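Side-chain contacts in tryptophan decarboxylase 1 (Oryza sativa subsp. japonica, PDB 6KHO), which is a homodimeric, pyridoxal phosphate-dependent enzyme that decarboxylates L-tryptophan to tryptamine and 5-hydroxy-L-tryptophan to serotonin: residues E177-T182 with H296-Y301; D211-T216 with Y265-V270; L341-R344 with R348-G351. All coordinates share one frame; numbering follows the deposited sequence.

Contact 1. Residues E177-T182 with H296-Y301. With PLP (pyridoxal-5'-phosphate), chain C.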
loop_
_atom_site.group_PDB
_atom_site.type_symbol
_atom_site.label_atom_id
_atom_site.label_comp_id
_atom_site.label_asym_id
_atom_site.label_seq_id
_atom_site.Cartn_x
_atom_site.Cartn_y
_atom_site.Cartn_z
ATOM N N GLU A 177 7.008 5.126 -1.607
ATOM C CA GLU A 177 7.596 4.145 -0.698
ATOM C C GLU A 177 8.963 3.682 -1.188
ATOM O O GLU A 177 9.866 3.437 -0.382
ATOM C CB GLU A 177 6.671 2.933 -0.506
ATOM C CG GLU A 177 7.165 2.025 0.658
ATOM C CD GLU A 177 6.216 0.890 0.985
ATOM O OE1 GLU A 177 5.143 0.809 0.342
ATOM O OE2 GLU A 177 6.544 0.080 1.887
ATOM N N ALA A 178 9.125 3.519 -2.503
ATOM C CA ALA A 178 10.424 3.139 -3.037
ATOM C C ALA A 178 11.463 4.227 -2.767
ATOM O O ALA A 178 12.619 3.930 -2.430
ATOM C CB ALA A 178 10.299 2.854 -4.537
ATOM N N MET A 179 11.060 5.490 -2.892
ATOM C CA MET A 179 11.956 6.580 -2.539
ATOM C C MET A 179 12.254 6.569 -1.053
ATOM O O MET A 179 13.405 6.758 -0.643
ATOM C CB MET A 179 11.341 7.917 -2.945
ATOM C CG MET A 179 11.405 8.179 -4.424
ATOM S SD MET A 179 10.334 9.550 -4.887
ATOM C CE MET A 179 10.753 9.711 -6.623
ATOM N N LEU A 180 11.232 6.351 -0.231
ATOM C CA LEU A 180 11.413 6.448 1.216
ATOM C C LEU A 180 12.380 5.380 1.724
ATOM O O LEU A 180 13.265 5.664 2.541
ATOM C CB LEU A 180 10.066 6.326 1.925
ATOM C CG LEU A 180 10.075 6.213 3.456
ATOM C CD1 LEU A 180 10.817 7.398 4.100
ATOM C CD2 LEU A 180 8.666 6.148 3.996
ATOM N N VAL A 181 12.223 4.139 1.261
ATOM C CA VAL A 181 13.058 3.090 1.834
ATOM C C VAL A 181 14.505 3.239 1.358
ATOM O O VAL A 181 15.439 2.955 2.115
ATOM C CB VAL A 181 12.476 1.689 1.540
ATOM C CG1 VAL A 181 11.056 1.545 2.125
ATOM C CG2 VAL A 181 12.481 1.351 0.043
ATOM N N THR A 182 14.729 3.695 0.124
ATOM C CA THR A 182 16.113 3.896 -0.302
ATOM C C THR A 182 16.724 5.134 0.346
ATOM O O THR A 182 17.929 5.152 0.621
ATOM C CB THR A 182 16.231 3.991 -1.828
ATOM O OG1 THR A 182 15.400 5.049 -2.340
ATOM C CG2 THR A 182 15.857 2.658 -2.476
ATOM N N HIS A 296 19.388 7.021 -6.863
ATOM C CA HIS A 296 18.158 6.332 -7.243
ATOM C C HIS A 296 17.629 6.909 -8.553
ATOM O O HIS A 296 17.643 8.129 -8.751
ATOM C CB HIS A 296 17.100 6.461 -6.151
ATOM C CG HIS A 296 15.804 5.795 -6.502
ATOM N ND1 HIS A 296 15.618 4.436 -6.390
ATOM C CD2 HIS A 296 14.644 6.297 -6.989
ATOM C CE1 HIS A 296 14.389 4.129 -6.776
ATOM N NE2 HIS A 296 13.779 5.241 -7.148
ATOM N N VAL A 297 17.198 6.031 -9.461
ATOM C CA VAL A 297 16.562 6.434 -10.713
ATOM C C VAL A 297 15.048 6.233 -10.577
ATOM O O VAL A 297 14.575 5.112 -10.339
ATOM C CB VAL A 297 17.122 5.646 -11.907
ATOM C CG1 VAL A 297 16.326 5.967 -13.179
ATOM C CG2 VAL A 297 18.619 5.936 -12.094
ATOM N N ASP A 298 14.286 7.321 -10.727
ATOM C CA ASP A 298 12.820 7.274 -10.767
ATOM C C ASP A 298 12.391 7.209 -12.224
ATOM O O ASP A 298 12.506 8.205 -12.952
ATOM C CB ASP A 298 12.215 8.505 -10.088
ATOM C CG ASP A 298 10.676 8.576 -10.222
ATOM O OD1 ASP A 298 10.029 7.582 -10.627
ATOM O OD2 ASP A 298 10.107 9.642 -9.899
ATOM N N ALA A 299 11.913 6.039 -12.657
ATOM C CA ALA A 299 11.408 5.852 -14.014
ATOM C C ALA A 299 9.966 5.368 -13.983
ATOM O O ALA A 299 9.578 4.483 -14.742
ATOM C CB ALA A 299 12.277 4.884 -14.806
ATOM N N ALA A 300 9.165 5.977 -13.106
ATOM C CA ALA A 300 7.830 5.475 -12.786
ATOM C C ALA A 300 6.989 5.240 -14.031
ATOM O O ALA A 300 6.314 4.211 -14.151
ATOM C CB ALA A 300 7.122 6.463 -11.853
ATOM N N TYR A 301 7.009 6.191 -14.962
ATOM C CA TYR A 301 6.237 6.111 -16.198
ATOM C C TYR A 301 7.053 5.527 -17.345
ATOM O O TYR A 301 6.699 4.490 -17.910
ATOM C CB TYR A 301 5.734 7.512 -16.572
ATOM C CG TYR A 301 5.246 7.658 -18.000
ATOM C CD1 TYR A 301 4.024 7.106 -18.405
ATOM C CD2 TYR A 301 5.991 8.367 -18.930
ATOM C CE1 TYR A 301 3.574 7.255 -19.710
ATOM C CE2 TYR A 301 5.558 8.514 -20.228
ATOM C CZ TYR A 301 4.349 7.968 -20.615
ATOM O OH TYR A 301 3.930 8.126 -21.915
HETATM N N1 PLP C . 7.378 9.870 -10.198
HETATM C C2 PLP C . 7.056 9.922 -11.539
HETATM C C2A PLP C . 8.081 10.255 -12.578
HETATM C C3 PLP C . 5.755 9.667 -11.943
HETATM O O3 PLP C . 5.439 9.717 -13.275
HETATM C C4 PLP C . 4.780 9.345 -11.006
HETATM C C4A PLP C . 3.496 8.706 -11.453
HETATM C C5 PLP C . 5.103 9.294 -9.658
HETATM C C6 PLP C . 6.409 9.562 -9.256
HETATM C C5A PLP C . 3.998 8.956 -8.679
HETATM O O4P PLP C . 4.463 8.640 -7.388
HETATM P P PLP C . 3.580 7.713 -6.386
HETATM O O1P PLP C . 2.162 8.210 -6.317
HETATM O O2P PLP C . 4.256 7.763 -5.038
HETATM O O3P PLP C . 3.518 6.276 -6.873
#

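Contact 2. Residues D211-T216 with Y265-V270. With PLP (pyridoxal-5'-phosphate), chain C.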
loop_
_atom_site.group_PDB
_atom_site.type_symbol
_atom_site.label_atom_id
_atom_site.label_comp_id
_atom_site.label_asym_id
_atom_site.label_seq_id
_atom_site.Cartn_x
_atom_site.Cartn_y
_atom_site.Cartn_z
ATOM N N ASP A 211 14.698 20.177 -10.279
ATOM C CA ASP A 211 13.411 20.774 -9.955
ATOM C C ASP A 211 12.260 20.170 -10.755
ATOM O O ASP A 211 11.109 20.518 -10.490
ATOM C CB ASP A 211 13.448 22.296 -10.148
ATOM C CG ASP A 211 13.742 22.715 -11.577
ATOM O OD1 ASP A 211 13.771 21.854 -12.480
ATOM O OD2 ASP A 211 13.960 23.931 -11.797
ATOM N N GLN A 212 12.529 19.297 -11.728
ATOM C CA GLN A 212 11.458 18.568 -12.408
ATOM C C GLN A 212 11.068 17.284 -11.679
ATOM O O GLN A 212 10.104 16.621 -12.082
ATOM C CB GLN A 212 11.877 18.227 -13.844
ATOM C CG GLN A 212 12.161 19.445 -14.727
ATOM C CD GLN A 212 11.023 20.438 -14.699
ATOM O OE1 GLN A 212 9.912 20.143 -15.153
ATOM N NE2 GLN A 212 11.280 21.619 -14.147
ATOM N N THR A 213 11.791 16.915 -10.628
ATOM C CA THR A 213 11.490 15.689 -9.905
ATOM C C THR A 213 10.120 15.793 -9.249
ATOM O O THR A 213 9.723 16.859 -8.771
ATOM C CB THR A 213 12.579 15.416 -8.863
ATOM O OG1 THR A 213 13.836 15.266 -9.533
ATOM C CG2 THR A 213 12.287 14.138 -8.070
ATOM N N HIS A 214 9.386 14.679 -9.253
ATOM C CA HIS A 214 8.047 14.652 -8.681
ATOM C C HIS A 214 8.060 15.135 -7.240
ATOM O O HIS A 214 8.980 14.829 -6.472
ATOM C CB HIS A 214 7.480 13.235 -8.756
ATOM C CG HIS A 214 5.988 13.180 -8.679
ATOM N ND1 HIS A 214 5.302 13.254 -7.486
ATOM C CD2 HIS A 214 5.050 13.061 -9.647
ATOM C CE1 HIS A 214 4.004 13.172 -7.723
ATOM N NE2 HIS A 214 3.825 13.054 -9.026
ATOM N N SER A 215 7.028 15.909 -6.881
ATOM C CA SER A 215 6.952 16.499 -5.547
ATOM C C SER A 215 7.024 15.454 -4.442
ATOM O O SER A 215 7.459 15.774 -3.331
ATOM C CB SER A 215 5.663 17.308 -5.399
ATOM O OG SER A 215 4.529 16.506 -5.675
ATOM N N THR A 216 6.632 14.214 -4.731
ATOM C CA THR A 216 6.648 13.167 -3.719
ATOM C C THR A 216 8.056 12.801 -3.251
ATOM O O THR A 216 8.201 12.273 -2.143
ATOM C CB THR A 216 5.922 11.927 -4.245
ATOM O OG1 THR A 216 5.487 11.133 -3.135
ATOM C CG2 THR A 216 6.810 11.091 -5.175
ATOM N N TYR A 265 22.388 11.489 -1.140
ATOM C CA TYR A 265 21.416 10.819 -2.001
ATOM C C TYR A 265 21.063 11.752 -3.148
ATOM O O TYR A 265 20.845 12.948 -2.931
ATOM C CB TYR A 265 20.173 10.450 -1.183
ATOM C CG TYR A 265 19.053 9.664 -1.866
ATOM C CD1 TYR A 265 18.247 10.237 -2.840
ATOM C CD2 TYR A 265 18.760 8.365 -1.453
ATOM C CE1 TYR A 265 17.189 9.501 -3.420
ATOM C CE2 TYR A 265 17.711 7.628 -2.017
ATOM C CZ TYR A 265 16.937 8.197 -2.998
ATOM O OH TYR A 265 15.878 7.464 -3.516
ATOM N N VAL A 266 21.027 11.204 -4.361
ATOM C CA VAL A 266 20.609 11.930 -5.558
ATOM C C VAL A 266 19.474 11.153 -6.229
ATOM O O VAL A 266 19.579 9.939 -6.419
ATOM C CB VAL A 266 21.776 12.115 -6.552
ATOM C CG1 VAL A 266 21.312 12.867 -7.778
ATOM C CG2 VAL A 266 22.982 12.836 -5.896
ATOM N N CYS A 267 18.407 11.852 -6.620
ATOM C CA CYS A 267 17.340 11.254 -7.421
ATOM C C CYS A 267 17.444 11.746 -8.858
ATOM O O CYS A 267 17.369 12.951 -9.109
ATOM C CB CYS A 267 15.957 11.583 -6.854
ATOM S SG CYS A 267 14.598 10.659 -7.686
ATOM N N ALA A 268 17.628 10.823 -9.793
ATOM C CA ALA A 268 17.564 11.114 -11.219
ATOM C C ALA A 268 16.252 10.575 -11.770
ATOM O O ALA A 268 15.828 9.476 -11.398
ATOM C CB ALA A 268 18.734 10.479 -11.970
ATOM N N THR A 269 15.601 11.338 -12.645
ATOM C CA THR A 269 14.313 10.937 -13.202
ATOM C C THR A 269 14.433 10.697 -14.700
ATOM O O THR A 269 14.948 11.552 -15.433
ATOM C CB THR A 269 13.231 11.992 -12.932
ATOM O OG1 THR A 269 13.080 12.170 -11.523
ATOM C CG2 THR A 269 11.866 11.539 -13.520
ATOM N N VAL A 270 13.948 9.542 -15.151
ATOM C CA VAL A 270 13.799 9.244 -16.571
ATOM C C VAL A 270 12.310 9.341 -16.888
ATOM O O VAL A 270 11.531 8.431 -16.570
ATOM C CB VAL A 270 14.372 7.870 -16.935
ATOM C CG1 VAL A 270 14.124 7.569 -18.414
ATOM C CG2 VAL A 270 15.861 7.826 -16.618
HETATM N N1 PLP C . 7.378 9.870 -10.198
HETATM C C2 PLP C . 7.056 9.922 -11.539
HETATM C C2A PLP C . 8.081 10.255 -12.578
HETATM C C3 PLP C . 5.755 9.667 -11.943
HETATM O O3 PLP C . 5.439 9.717 -13.275
HETATM C C4 PLP C . 4.780 9.345 -11.006
HETATM C C4A PLP C . 3.496 8.706 -11.453
HETATM C C5 PLP C . 5.103 9.294 -9.658
HETATM C C6 PLP C . 6.409 9.562 -9.256
HETATM C C5A PLP C . 3.998 8.956 -8.679
HETATM O O4P PLP C . 4.463 8.640 -7.388
HETATM P P PLP C . 3.580 7.713 -6.386
HETATM O O1P PLP C . 2.162 8.210 -6.317
HETATM O O2P PLP C . 4.256 7.763 -5.038
HETATM O O3P PLP C . 3.518 6.276 -6.873
HETATM O O HOH W 1 17.105 14.864 -10.696
HETATM O O HOH W 2 10.403 12.273 -10.460
#

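Contact 3. Residues L341-R344 with R348-G351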
loop_
_atom_site.group_PDB
_atom_site.type_symbol
_atom_site.label_atom_id
_atom_site.label_comp_id
_atom_site.label_asym_id
_atom_site.label_seq_id
_atom_site.Cartn_x
_atom_site.Cartn_y
_atom_site.Cartn_z
ATOM N N LEU A 341 10.685 -1.962 -7.385
ATOM C CA LEU A 341 11.952 -1.381 -6.955
ATOM C C LEU A 341 13.052 -2.422 -7.088
ATOM O O LEU A 341 12.896 -3.542 -6.595
ATOM C CB LEU A 341 11.870 -0.909 -5.500
ATOM C CG LEU A 341 13.216 -0.620 -4.825
ATOM C CD1 LEU A 341 13.890 0.596 -5.491
ATOM C CD2 LEU A 341 13.020 -0.395 -3.336
ATOM N N TYR A 342 14.164 -2.047 -7.721
ATOM C CA TYR A 342 15.337 -2.905 -7.864
ATOM C C TYR A 342 16.526 -2.234 -7.193
ATOM O O TYR A 342 16.704 -1.022 -7.321
ATOM C CB TYR A 342 15.678 -3.162 -9.341
ATOM C CG TYR A 342 14.603 -3.917 -10.094
ATOM C CD1 TYR A 342 13.567 -3.239 -10.725
ATOM C CD2 TYR A 342 14.618 -5.313 -10.160
ATOM C CE1 TYR A 342 12.574 -3.930 -11.422
ATOM C CE2 TYR A 342 13.633 -6.016 -10.860
ATOM C CZ TYR A 342 12.618 -5.319 -11.487
ATOM O OH TYR A 342 11.635 -6.001 -12.169
ATOM N N VAL A 343 17.335 -3.019 -6.472
ATOM C CA VAL A 343 18.516 -2.497 -5.791
ATOM C C VAL A 343 19.702 -3.403 -6.089
ATOM O O VAL A 343 19.547 -4.612 -6.280
ATOM C CB VAL A 343 18.300 -2.359 -4.262
ATOM C CG1 VAL A 343 17.093 -1.450 -3.960
ATOM C CG2 VAL A 343 18.107 -3.711 -3.613
ATOM N N ARG A 344 20.905 -2.816 -6.113
ATOM C CA ARG A 344 22.085 -3.633 -6.351
ATOM C C ARG A 344 22.557 -4.369 -5.104
ATOM O O ARG A 344 23.262 -5.378 -5.230
ATOM C CB ARG A 344 23.211 -2.777 -6.930
ATOM C CG ARG A 344 23.106 -2.697 -8.457
ATOM C CD ARG A 344 24.090 -1.714 -9.040
ATOM N NE ARG A 344 25.446 -1.998 -8.601
ATOM C CZ ARG A 344 26.389 -1.074 -8.459
ATOM N NH1 ARG A 344 26.113 0.201 -8.706
ATOM N NH2 ARG A 344 27.601 -1.426 -8.061
ATOM N N ARG A 348 21.721 -3.544 2.001
ATOM C CA ARG A 348 21.635 -2.135 2.390
ATOM C C ARG A 348 20.221 -1.761 2.824
ATOM O O ARG A 348 20.045 -0.915 3.709
ATOM C CB ARG A 348 22.082 -1.229 1.229
ATOM C CG ARG A 348 23.542 -1.377 0.756
ATOM C CD ARG A 348 24.499 -0.390 1.451
ATOM N NE ARG A 348 25.838 -0.391 0.852
ATOM C CZ ARG A 348 26.954 -0.024 1.491
ATOM N NH1 ARG A 348 28.132 -0.054 0.868
ATOM N NH2 ARG A 348 26.897 0.372 2.759
ATOM N N LEU A 349 19.197 -2.367 2.208
ATOM C CA LEU A 349 17.816 -2.073 2.593
ATOM C C LEU A 349 17.384 -2.888 3.803
ATOM O O LEU A 349 16.828 -2.341 4.763
ATOM C CB LEU A 349 16.865 -2.343 1.430
ATOM C CG LEU A 349 16.292 -1.151 0.680
ATOM C CD1 LEU A 349 17.399 -0.231 0.230
ATOM C CD2 LEU A 349 15.512 -1.677 -0.516
ATOM N N THR A 350 17.626 -4.200 3.779
ATOM C CA THR A 350 17.185 -5.024 4.898
ATOM C C THR A 350 17.879 -4.605 6.192
ATOM O O THR A 350 17.288 -4.714 7.270
ATOM C CB THR A 350 17.429 -6.513 4.606
ATOM O OG1 THR A 350 18.826 -6.734 4.342
ATOM C CG2 THR A 350 16.619 -6.963 3.381
ATOM N N GLY A 351 19.097 -4.060 6.103
ATOM C CA GLY A 351 19.780 -3.592 7.305
ATOM C C GLY A 351 18.994 -2.538 8.067
ATOM O O GLY A 351 18.986 -2.525 9.302
#

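Contact 1. Residues E177-T182 with H296-Y301
M179 and D298 meet right at the cofactor. The methyl CE of M179 lies 3.3 Å from OD2 of D298 and close to its CG as well, so the thioether end rests against the carboxylate. The same OD2 approaches N1 of PLP to 2.8 Å. M179 gets that far because its CG stands anti to the carbonyl carbon (chi1 -75°) and the chain runs extended from there on, while C267 of the adjacent strand touches both M179 and D298. A300 CB lies 3.5 Å from PLP C2, under one face of the pyridine ring. This is the layout of the fold type I PLP enzymes, to which the group II decarboxylases belong: an aspartate at the C-terminal end of a central strand, here 294-298, reaches the pyridine nitrogen, where it would be expected to strengthen the ring as an electron sink. The other carboxylate oxygen closes an Asx turn, with A300 N donating to D298 OD1 over 3.1 Å, on the anti side and 34° out of the carboxylate plane. That bond ties the rotation of the carboxylate to the loop that carries A300. Further from the cofactor, T182 OG1 comes within 4.1 Å of H296 ND1, obliquely to the imidazole. The polar ends look to other partners: H296 ND1 and NE2 bond to S323 and S325, and T182 OG1 to the hydroxyl of Y265. With a chi1 of 57°, OG1 of T182 is also folded back over its own helix, 3.0 Å from A178 O.

Contact 2. Residues D211-T216 with Y265-V270
T213 turns its CB toward strand 262-269, and both branches beyond it meet that strand. A chi1 of -61° puts OG1 beside the backbone N and leaves CG2 anti to it; CG2 lies 4.2 Å from SG of C267 and about as far from OG1 of T269. OG1 of T213 comes to 3.8 Å from OG1 of T269, too far for a direct bond; its stronger partner is the carbonyl of A210, with a weak link to a water that donates to C267 O. A second water makes the firmer bridge, accepting from H214 N at 2.9 Å and bonded to T269 OG1 at 2.9 Å. It thus couples the strand to H214, which lies over the cofactor opposite A300 and also binds serotonin. PLP C6 sits 3.6 Å from the plane of the imidazole, nearer its edge than its middle. H214 is also the N-cap of helix 215-223: T216 N donates to its ND1 over 3.2 Å, in the ring plane and nearly straight at 167°, which fixes how the ring is turned. The loop 211-214 runs from strand 205-210 past the end of its neighbour 262-269 into helix 215-223, with V380 of the second subunit packed on H214 and T216.

Contact 3. Residues L341-R344 with R348-G351
L349 meets L341 and V343 across a strand-loop-helix unit. Strand 339-343 is the antiparallel member of the seven-stranded sheet of the large domain, the fold type I sheet with strand order 3-2-4-5-6-7-1, and helix 346-353 follows after a short link. Across the two segments the contact is apolar throughout. L341 and L349 reach tip to tip, CD2 to CD2 at 4.0 Å, while V343 slants across the leucine and puts CG1 3.8 Å from the same CD2. A single methyl of L349 thus serves both strand residues, which lie two apart and point the same way. L341 reaches it because its CG is anti to the backbone N (chi1 165°). Further apolar packing comes from helix 175-194, whose V181 touches L341 and whose A185 touches L349, and W294 also lies against L349. The strand is held in the sheet by backbone bonds: L341 with V170 and V343 with G168 on one neighbour, Y342 with I324 on the other. The three methyl carbons of the contact form a triangle, in which CD2 of L349 faces the step from CD2 of L341 to CG1 of V343.

All three contacts belong to the large PLP-binding domain and reach the same seven-stranded sheet. Contact 2 falls within the span of chain between the two halves of contact 1, and contact 3 follows both. Contacts 1 and 2 have centres about 9 Å apart and lie on neighbouring strands, 294-298 and 262-269, which are joined by a probable hydrogen bond from D298 N to A268 O; PLP is their shared ligand. The centre of contact 3 is about 11 Å from that of contact 1 and about 19 Å from that of contact 2. It lies further from the cofactor and meets contact 1 where L341 packs on H296.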